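Local coordinates for oxidase/hydroxylase (Streptomyces hygroscopicus subsp. hygroscopicus, PDB 4XCA), which binds a metal ion and 2-oxoglutarate in a double-stranded beta-helix and probably acts as a 2-oxoglutarate-dependent dioxygenase of the phytanoyl-CoA dioxygenase family, at residues 90-95 with 214-219; 98-103 with 208-213; 150-155 with 187-192. All coordinates share one frame; numbering follows the deposited sequence.

Contact 1: residues 90-95 with 214-219; sequences GLRRTK and EGDRLL. With AKG (2-oxoglutaric acid), chain F.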
# COMPACT_ATOMS: atom_id res chain seq x y z
N GLY A 90 -25.68 6.08 -22.33
CA GLY A 90 -26.89 6.42 -21.61
C GLY A 90 -27.61 5.16 -21.18
O GLY A 90 -27.47 4.11 -21.81
N LEU A 91 -28.36 5.26 -20.09
CA LEU A 91 -29.15 4.14 -19.59
C LEU A 91 -30.59 4.57 -19.35
O LEU A 91 -30.84 5.51 -18.59
CB LEU A 91 -28.56 3.57 -18.29
CG LEU A 91 -27.20 2.90 -18.30
CD1 LEU A 91 -26.79 2.50 -16.88
CD2 LEU A 91 -27.17 1.68 -19.23
N ARG A 92 -31.52 3.90 -20.02
CA ARG A 92 -32.94 4.04 -19.73
C ARG A 92 -33.45 2.76 -19.10
O ARG A 92 -33.27 1.67 -19.67
CB ARG A 92 -33.75 4.34 -20.99
CG ARG A 92 -35.27 4.35 -20.76
CD ARG A 92 -36.07 4.48 -22.07
NE ARG A 92 -35.61 5.60 -22.89
CZ ARG A 92 -35.85 6.88 -22.61
NH1 ARG A 92 -36.55 7.20 -21.53
NH2 ARG A 92 -35.40 7.84 -23.41
N ARG A 93 -34.09 2.87 -17.95
CA ARG A 93 -34.62 1.69 -17.27
C ARG A 93 -36.08 1.84 -16.85
O ARG A 93 -36.54 2.93 -16.49
CB ARG A 93 -33.76 1.35 -16.06
CG ARG A 93 -32.53 0.54 -16.45
CD ARG A 93 -31.65 0.21 -15.26
NE ARG A 93 -32.42 -0.35 -14.15
CZ ARG A 93 -32.00 -0.39 -12.90
NH1 ARG A 93 -30.81 0.10 -12.59
NH2 ARG A 93 -32.77 -0.92 -11.95
N THR A 94 -36.81 0.74 -16.93
CA THR A 94 -38.22 0.71 -16.57
C THR A 94 -38.45 -0.28 -15.45
O THR A 94 -37.50 -0.82 -14.88
CB THR A 94 -39.13 0.34 -17.78
OG1 THR A 94 -38.70 -0.91 -18.35
CG2 THR A 94 -39.07 1.42 -18.84
N LYS A 95 -39.72 -0.50 -15.14
CA LYS A 95 -40.17 -1.40 -14.09
C LYS A 95 -39.61 -2.80 -14.26
O LYS A 95 -39.58 -3.32 -15.37
CB LYS A 95 -41.70 -1.44 -14.09
CG LYS A 95 -42.33 -2.12 -12.88
CD LYS A 95 -43.85 -2.17 -13.02
CE LYS A 95 -44.27 -2.92 -14.28
NZ LYS A 95 -45.75 -3.12 -14.35
N GLU A 214 -43.31 2.59 -11.60
CA GLU A 214 -43.44 2.91 -13.03
C GLU A 214 -42.65 4.18 -13.34
O GLU A 214 -42.26 4.91 -12.44
CB GLU A 214 -44.92 3.09 -13.42
CG GLU A 214 -45.70 1.79 -13.60
CD GLU A 214 -45.70 1.28 -15.05
OE1 GLU A 214 -45.68 0.05 -15.25
OE2 GLU A 214 -45.72 2.12 -15.98
N GLY A 215 -42.41 4.44 -14.63
CA GLY A 215 -41.66 5.62 -15.03
C GLY A 215 -40.27 5.28 -15.51
O GLY A 215 -39.73 4.23 -15.16
N ASP A 216 -39.67 6.15 -16.33
CA ASP A 216 -38.35 5.88 -16.88
C ASP A 216 -37.24 6.44 -15.99
O ASP A 216 -37.18 7.64 -15.72
CB ASP A 216 -38.23 6.45 -18.30
CG ASP A 216 -38.87 5.54 -19.36
OD1 ASP A 216 -39.59 4.59 -19.00
OD2 ASP A 216 -38.66 5.78 -20.57
N ARG A 217 -36.38 5.54 -15.52
CA ARG A 217 -35.19 5.88 -14.76
C ARG A 217 -34.05 6.18 -15.75
O ARG A 217 -33.74 5.33 -16.59
CB ARG A 217 -34.83 4.72 -13.81
CG ARG A 217 -33.52 4.88 -13.02
CD ARG A 217 -33.08 3.55 -12.43
NE ARG A 217 -32.10 3.71 -11.37
CZ ARG A 217 -30.80 3.87 -11.56
NH1 ARG A 217 -30.30 3.90 -12.78
NH2 ARG A 217 -29.98 4.01 -10.51
N LEU A 218 -33.45 7.37 -15.67
CA LEU A 218 -32.53 7.83 -16.72
C LEU A 218 -31.19 8.41 -16.26
O LEU A 218 -31.14 9.26 -15.37
CB LEU A 218 -33.21 8.89 -17.59
CG LEU A 218 -34.25 8.44 -18.62
CD1 LEU A 218 -35.16 9.60 -19.06
CD2 LEU A 218 -33.55 7.82 -19.81
N LEU A 219 -30.12 8.00 -16.92
CA LEU A 219 -28.82 8.62 -16.69
C LEU A 219 -27.89 8.55 -17.90
O LEU A 219 -28.10 7.79 -18.85
CB LEU A 219 -28.14 7.99 -15.45
CG LEU A 219 -27.71 6.52 -15.38
CD1 LEU A 219 -26.66 6.13 -16.41
CD2 LEU A 219 -27.14 6.21 -14.01
C1 AKG F . -23.18 1.24 -14.63
O1 AKG F . -22.13 0.56 -14.70
O2 AKG F . -23.77 1.61 -15.67
C2 AKG F . -23.75 1.62 -13.28
O5 AKG F . -23.09 1.46 -12.28
C3 AKG F . -25.14 2.19 -13.23
C4 AKG F . -25.38 2.83 -11.88
C5 AKG F . -26.82 3.30 -11.83
O3 AKG F . -27.19 4.06 -10.91
O4 AKG F . -27.67 2.92 -12.70
O HOH W 1 -41.69 1.49 -16.01
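The 2-oxoglutarate pocket of this double-stranded beta-helix is built here on two antiparallel strands, and the guanidinium of Arg93 stacks flat on that of Arg217 at the ligand's C5 carboxylate (O3 and O4), the end away from the metal. Strands 90-93 and 217-219 run antiparallel, with axes 4.8 Å apart. Leu91 pairs with Leu219 and Arg93 with Arg217 as hydrogen-bonded pairs. Arg92 and Leu218 form the non-hydrogen-bonded pair between them. Leu91, Arg93, Arg217 and Leu219 all point to the ligand side of the sheet. Arg217 CG is anti to the backbone N (chi1 175°) and its chain is extended to NE, which carries the guanidinium out to the ligand. It grips the C5 carboxylate with two bonds: Arg217 NH1 to AKG O4 at 2.8 Å and Arg217 NH2 to AKG O3 at 2.8 Å. The second is nearly straight. The planes of the two stacked guanidinium groups are 21° apart. The bound carboxylate probably offsets the two positive charges, and Arg93 is also tied to Ser97 and Thr208. Leu91 CD1 touches Leu219 CD1 at 3.7 Å, and both leucines line the pocket. Tyr89 and Tyr141 add hydroxyl bonds to the ligand. On the other side of the sheet, Arg92 is bent at chi3 and forms a salt bridge to Asp216; its NH2 reaches Asp40 and Tyr52. Leu218 CD2 lies over one face of that guanidinium, toward its rim. The bridge is short but not straight: Arg92 NH1 meets Asp216 OD2 at 2.7 Å, on the anti side of the carboxylate, 29° out of the guanidinium plane.

Contact 2: residues 98-103 with 208-213; sequences VLYLHG and TRRKLT. With NI (nickel (II) ion), chain E; AKG (2-oxoglutaric acid), chain F.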
# COMPACT_ATOMS: atom_id res chain seq x y z
N VAL A 98 -33.06 -4.44 -13.06
CA VAL A 98 -32.18 -4.50 -11.91
C VAL A 98 -30.75 -4.47 -12.45
O VAL A 98 -30.53 -4.62 -13.65
CB VAL A 98 -32.47 -5.78 -11.06
CG1 VAL A 98 -32.21 -7.03 -11.90
CG2 VAL A 98 -31.68 -5.79 -9.74
N LEU A 99 -29.78 -4.20 -11.58
CA LEU A 99 -28.38 -4.27 -11.94
C LEU A 99 -27.65 -4.92 -10.78
O LEU A 99 -27.54 -4.34 -9.70
CB LEU A 99 -27.80 -2.88 -12.24
CG LEU A 99 -26.36 -2.79 -12.75
CD1 LEU A 99 -26.16 -3.54 -14.07
CD2 LEU A 99 -26.00 -1.36 -12.94
N TYR A 100 -27.17 -6.14 -10.98
CA TYR A 100 -26.54 -6.86 -9.90
C TYR A 100 -25.15 -6.30 -9.59
O TYR A 100 -24.61 -5.50 -10.37
CB TYR A 100 -26.48 -8.34 -10.25
CG TYR A 100 -27.86 -8.95 -10.42
CD1 TYR A 100 -28.90 -8.58 -9.57
CD2 TYR A 100 -28.13 -9.86 -11.43
CE1 TYR A 100 -30.17 -9.14 -9.71
CE2 TYR A 100 -29.40 -10.41 -11.58
CZ TYR A 100 -30.41 -10.04 -10.72
OH TYR A 100 -31.67 -10.59 -10.86
N LEU A 101 -24.60 -6.68 -8.45
CA LEU A 101 -23.33 -6.14 -8.00
C LEU A 101 -22.18 -6.48 -8.92
O LEU A 101 -22.04 -7.62 -9.37
CB LEU A 101 -23.02 -6.63 -6.59
CG LEU A 101 -23.92 -6.15 -5.45
CD1 LEU A 101 -23.36 -6.67 -4.15
CD2 LEU A 101 -24.06 -4.61 -5.43
N HIS A 102 -21.36 -5.48 -9.21
CA HIS A 102 -20.14 -5.65 -9.98
C HIS A 102 -19.07 -4.71 -9.41
O HIS A 102 -19.40 -3.77 -8.70
CB HIS A 102 -20.38 -5.38 -11.47
CG HIS A 102 -21.01 -4.05 -11.74
ND1 HIS A 102 -22.33 -3.78 -11.44
CD2 HIS A 102 -20.50 -2.92 -12.28
CE1 HIS A 102 -22.60 -2.53 -11.78
NE2 HIS A 102 -21.51 -1.99 -12.30
N GLY A 103 -17.81 -4.97 -9.71
CA GLY A 103 -16.73 -4.20 -9.14
C GLY A 103 -16.22 -4.87 -7.88
O GLY A 103 -16.47 -6.06 -7.67
N THR A 208 -27.58 -1.58 -8.55
CA THR A 208 -28.79 -0.86 -8.15
C THR A 208 -29.83 -1.85 -7.64
O THR A 208 -29.80 -3.03 -8.00
CB THR A 208 -29.43 -0.06 -9.30
OG1 THR A 208 -30.34 -0.91 -10.01
CG2 THR A 208 -28.38 0.51 -10.28
N ARG A 209 -30.76 -1.36 -6.83
CA ARG A 209 -31.95 -2.13 -6.47
C ARG A 209 -32.82 -2.45 -7.69
O ARG A 209 -32.74 -1.81 -8.74
CB ARG A 209 -32.80 -1.38 -5.44
CG ARG A 209 -32.05 -0.98 -4.18
CD ARG A 209 -31.53 -2.20 -3.42
NE ARG A 209 -30.93 -1.80 -2.15
CZ ARG A 209 -30.59 -2.64 -1.18
NH1 ARG A 209 -30.79 -3.94 -1.31
NH2 ARG A 209 -30.04 -2.17 -0.06
N ARG A 210 -33.67 -3.46 -7.52
CA ARG A 210 -34.72 -3.76 -8.48
C ARG A 210 -35.71 -2.59 -8.56
O ARG A 210 -36.29 -2.20 -7.55
CB ARG A 210 -35.43 -5.06 -8.07
CG ARG A 210 -36.33 -5.66 -9.14
CD ARG A 210 -36.71 -7.09 -8.74
NE ARG A 210 -35.52 -7.92 -8.61
CZ ARG A 210 -35.04 -8.69 -9.58
NH1 ARG A 210 -35.69 -8.76 -10.74
NH2 ARG A 210 -33.93 -9.40 -9.39
N LYS A 211 -35.91 -2.04 -9.76
CA LYS A 211 -36.90 -0.97 -9.94
C LYS A 211 -38.32 -1.54 -10.02
O LYS A 211 -38.62 -2.35 -10.89
CB LYS A 211 -36.61 -0.15 -11.20
CG LYS A 211 -37.60 1.01 -11.42
CD LYS A 211 -37.35 1.74 -12.73
CE LYS A 211 -37.85 3.18 -12.68
NZ LYS A 211 -39.28 3.28 -12.40
N LEU A 212 -39.18 -1.10 -9.10
CA LEU A 212 -40.54 -1.61 -8.95
C LEU A 212 -41.59 -0.61 -9.39
O LEU A 212 -42.68 -0.99 -9.82
CB LEU A 212 -40.83 -2.01 -7.49
CG LEU A 212 -40.02 -3.16 -6.87
CD1 LEU A 212 -40.57 -3.57 -5.52
CD2 LEU A 212 -39.98 -4.34 -7.80
N THR A 213 -41.27 0.68 -9.26
CA THR A 213 -42.19 1.76 -9.61
C THR A 213 -42.24 1.97 -11.12
O THR A 213 -41.33 1.57 -11.85
CB THR A 213 -41.77 3.08 -8.94
OG1 THR A 213 -40.53 3.53 -9.50
CG2 THR A 213 -41.61 2.90 -7.43
NI NI E . -21.28 0.20 -12.59
C1 AKG F . -23.18 1.24 -14.63
O1 AKG F . -22.13 0.56 -14.70
O2 AKG F . -23.77 1.61 -15.67
C2 AKG F . -23.75 1.62 -13.28
O5 AKG F . -23.09 1.46 -12.28
C3 AKG F . -25.14 2.19 -13.23
C4 AKG F . -25.38 2.83 -11.88
C5 AKG F . -26.82 3.30 -11.83
O3 AKG F . -27.19 4.06 -10.91
O4 AKG F . -27.67 2.92 -12.70
O HOH W 2 -19.49 -0.25 -13.03
O HOH W 3 -20.37 2.07 -12.57
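This is a small, partly exposed contact at the edge of the four-stranded sheet of the double-stranded beta-helix, where strand 99-102 meets the end of strand 206-208 and the loop after it. Leu99 and Thr208 form an antiparallel hydrogen-bonded pair. Thr208 N donates to Leu99 O at 3.0 Å. Beyond this pair the two segments meet through Val98, Tyr100 and Arg210. Val98 CG2 lies against the backbone at Thr208 O and Arg210 N. Its CG1 sits over one face of the Arg210 guanidinium, 3.9 Å from Arg210 NH2. Arg210 is bent at chi3 (-60°), which brings the guanidinium back to Val98 and Tyr100. Arg210 NH2 donates to Tyr100 OH at 2.9 Å, meeting the ring at its edge, with the two planes 50° apart. The same NH2 forms a salt bridge with Asp181. Leu99 and Thr208 also line the ligand pocket: Leu99 CD2 is 3.7 Å from AKG C3, and Thr208 CG2 is 3.5 Å from AKG O4. Further along the strand, His102 NE2 binds nickel at 2.2 Å. His102 ND1 donates to Tyr100 O at 3.0 Å, in the ring plane, and this bond and the nickel bond at NE2 together hold the ring's rotation. AKG O1 and O5, two waters and His206 complete the metal site. Helix 179-182 packs against Val98, Tyr100 and Leu101, while on strand 217-226 Arg217 packs against Thr208 and Lys211.

Contact 3: residues 150-155 with 187-192; sequences DGSFCY and LSDVFV. With AKG (2-oxoglutaric acid), chain F.
Phe153 and Tyr155 close around Val190 CG2, the methyl group that both rings share. Phe153 CD1 is 3.8 Å from Val190 CG2, and these two side chains lie alongside each other. Tyr155 CE1 is 3.6 Å from the same methyl, with the side chains crossing at about a right angle. The Tyr155 ring also rests against Ser188 CB. Phe153 CG is anti to its own N (chi1 179°), and the ring turns its edge to the ligand, with Phe153 CD2 3.8 Å from AKG O3. On the opposite side of the sheet from Tyr155 and Ser188, Cys154 pairs with Asp189. Ser152 OG makes a weak hydrogen bond to Asp189 OD1 at 2.9 Å, and Ser152 CB meets the edge of the Phe191 ring.

The backbones hold these groups in place. Strands 153-155 and 187-189 run antiparallel at 153°, in the four-stranded sheet of the double-stranded beta-helix. Val190 N donates to Phe153 O at 2.8 Å. Tyr155 and Ser188 exchange two bonds, each 3.0 Å from N to O. Water 4 extends the pairing, accepting from Phe153 N at 2.8 Å and donating to Val190 O.

Further out, Tyr141, Leu198 and Leu200 pack on Phe153. Phe17 meets Tyr155 edge-to-face, and Gln157 of a second subunit packs on Tyr155. Arg209 forms a salt bridge with Asp189, and Gln157 of the same chain bonds Ser188 OG.

The chemistry therefore differs by place. The Phe153 ring meets the ligand by van der Waals contact at its edge. On the Cys154 and Asp189 side, the buried Ser152 hydroxyl reaches the Asp189 carboxylate, and Arg209 probably balances the charge of Asp189.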
# COMPACT_ATOMS: atom_id res chain seq x y z
N ASP A 150 -37.35 2.69 -6.41
CA ASP A 150 -37.08 3.45 -7.64
C ASP A 150 -35.83 2.92 -8.36
O ASP A 150 -35.42 3.45 -9.40
CB ASP A 150 -36.90 4.95 -7.35
CG ASP A 150 -38.21 5.74 -7.39
OD1 ASP A 150 -39.22 5.20 -7.91
OD2 ASP A 150 -38.22 6.91 -6.93
N GLY A 151 -35.20 1.89 -7.79
CA GLY A 151 -33.98 1.33 -8.34
C GLY A 151 -32.74 2.13 -7.96
O GLY A 151 -31.91 2.47 -8.82
N SER A 152 -32.60 2.42 -6.68
CA SER A 152 -31.49 3.25 -6.21
C SER A 152 -30.14 2.55 -6.31
O SER A 152 -30.01 1.37 -6.00
CB SER A 152 -31.72 3.70 -4.76
OG SER A 152 -31.80 2.60 -3.88
N PHE A 153 -29.15 3.31 -6.76
CA PHE A 153 -27.76 2.93 -6.67
C PHE A 153 -27.46 2.42 -5.27
O PHE A 153 -27.82 3.06 -4.28
CB PHE A 153 -26.87 4.13 -7.00
CG PHE A 153 -25.41 3.85 -6.90
CD1 PHE A 153 -24.75 3.93 -5.68
CD2 PHE A 153 -24.68 3.56 -8.04
CE1 PHE A 153 -23.40 3.70 -5.60
CE2 PHE A 153 -23.32 3.32 -7.97
CZ PHE A 153 -22.67 3.39 -6.75
N CYS A 154 -26.83 1.26 -5.20
CA CYS A 154 -26.46 0.71 -3.91
C CYS A 154 -25.04 0.18 -4.01
O CYS A 154 -24.58 -0.14 -5.10
CB CYS A 154 -27.44 -0.37 -3.46
SG CYS A 154 -27.62 -1.77 -4.59
N TYR A 155 -24.35 0.12 -2.88
CA TYR A 155 -22.93 -0.20 -2.85
C TYR A 155 -22.57 -0.89 -1.54
O TYR A 155 -23.24 -0.70 -0.52
CB TYR A 155 -22.09 1.07 -3.02
CG TYR A 155 -22.23 1.99 -1.82
CD1 TYR A 155 -23.37 2.79 -1.66
CD2 TYR A 155 -21.25 2.05 -0.84
CE1 TYR A 155 -23.51 3.61 -0.56
CE2 TYR A 155 -21.39 2.88 0.27
CZ TYR A 155 -22.52 3.65 0.39
OH TYR A 155 -22.66 4.47 1.49
N LEU A 187 -24.54 -3.17 2.83
CA LEU A 187 -25.08 -2.65 1.57
C LEU A 187 -25.98 -1.43 1.80
O LEU A 187 -26.98 -1.52 2.49
CB LEU A 187 -25.86 -3.73 0.84
CG LEU A 187 -26.40 -3.37 -0.53
CD1 LEU A 187 -25.30 -3.44 -1.59
CD2 LEU A 187 -27.56 -4.29 -0.88
N SER A 188 -25.61 -0.30 1.20
CA SER A 188 -26.29 0.96 1.45
C SER A 188 -26.81 1.55 0.15
O SER A 188 -26.29 1.26 -0.92
CB SER A 188 -25.36 1.96 2.13
OG SER A 188 -24.60 1.34 3.14
N ASP A 189 -27.83 2.39 0.26
CA ASP A 189 -28.41 3.03 -0.91
C ASP A 189 -27.98 4.48 -1.00
O ASP A 189 -27.68 5.11 0.00
CB ASP A 189 -29.93 2.94 -0.86
CG ASP A 189 -30.42 1.52 -1.02
OD1 ASP A 189 -30.22 0.96 -2.12
OD2 ASP A 189 -31.00 0.96 -0.06
N VAL A 190 -27.94 4.99 -2.23
CA VAL A 190 -27.71 6.40 -2.47
C VAL A 190 -28.90 7.02 -3.21
O VAL A 190 -29.34 6.49 -4.23
CB VAL A 190 -26.42 6.62 -3.28
CG1 VAL A 190 -26.20 8.09 -3.53
CG2 VAL A 190 -25.24 6.01 -2.56
N PHE A 191 -29.44 8.11 -2.69
CA PHE A 191 -30.54 8.82 -3.34
C PHE A 191 -29.99 10.04 -4.03
O PHE A 191 -29.03 10.64 -3.57
CB PHE A 191 -31.63 9.18 -2.34
CG PHE A 191 -32.23 7.97 -1.66
CD1 PHE A 191 -32.48 6.81 -2.39
CD2 PHE A 191 -32.49 7.99 -0.30
CE1 PHE A 191 -33.01 5.68 -1.78
CE2 PHE A 191 -33.02 6.86 0.32
CZ PHE A 191 -33.28 5.70 -0.43
N VAL A 192 -30.59 10.39 -5.17
CA VAL A 192 -30.09 11.47 -6.01
C VAL A 192 -31.23 12.25 -6.65
O VAL A 192 -32.34 11.75 -6.77
CB VAL A 192 -29.15 10.94 -7.14
CG1 VAL A 192 -27.95 10.24 -6.54
CG2 VAL A 192 -29.90 10.00 -8.07
C1 AKG F . -23.18 1.24 -14.63
O1 AKG F . -22.13 0.56 -14.70
O2 AKG F . -23.77 1.61 -15.67
C2 AKG F . -23.75 1.62 -13.28
O5 AKG F . -23.09 1.46 -12.28
C3 AKG F . -25.14 2.19 -13.23
C4 AKG F . -25.38 2.83 -11.88
C5 AKG F . -26.82 3.30 -11.83
O3 AKG F . -27.19 4.06 -10.91
O4 AKG F . -27.67 2.92 -12.70
O HOH W 4 -29.72 6.06 -7.06

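How the contacts relate
All three contacts border the 2-oxoglutarate, but they belong to two sheets. Contact 1 lies in the six-stranded sheet; contacts 2 and 3 share the four-stranded one, at its two outer strands. Contacts 1 and 3 are partly buried, whereas contact 2 is a surface contact. Their chemistry also differs. Contact 1 brings charge to the ligand's C5 carboxylate, contact 2 brings a metal ligand, and contact 3 an aromatic wall. Polar links join them. Arg217 of contact 1 bonds Gly151 of contact 3, and Thr213 of contact 2 bonds Asp150 of contact 3.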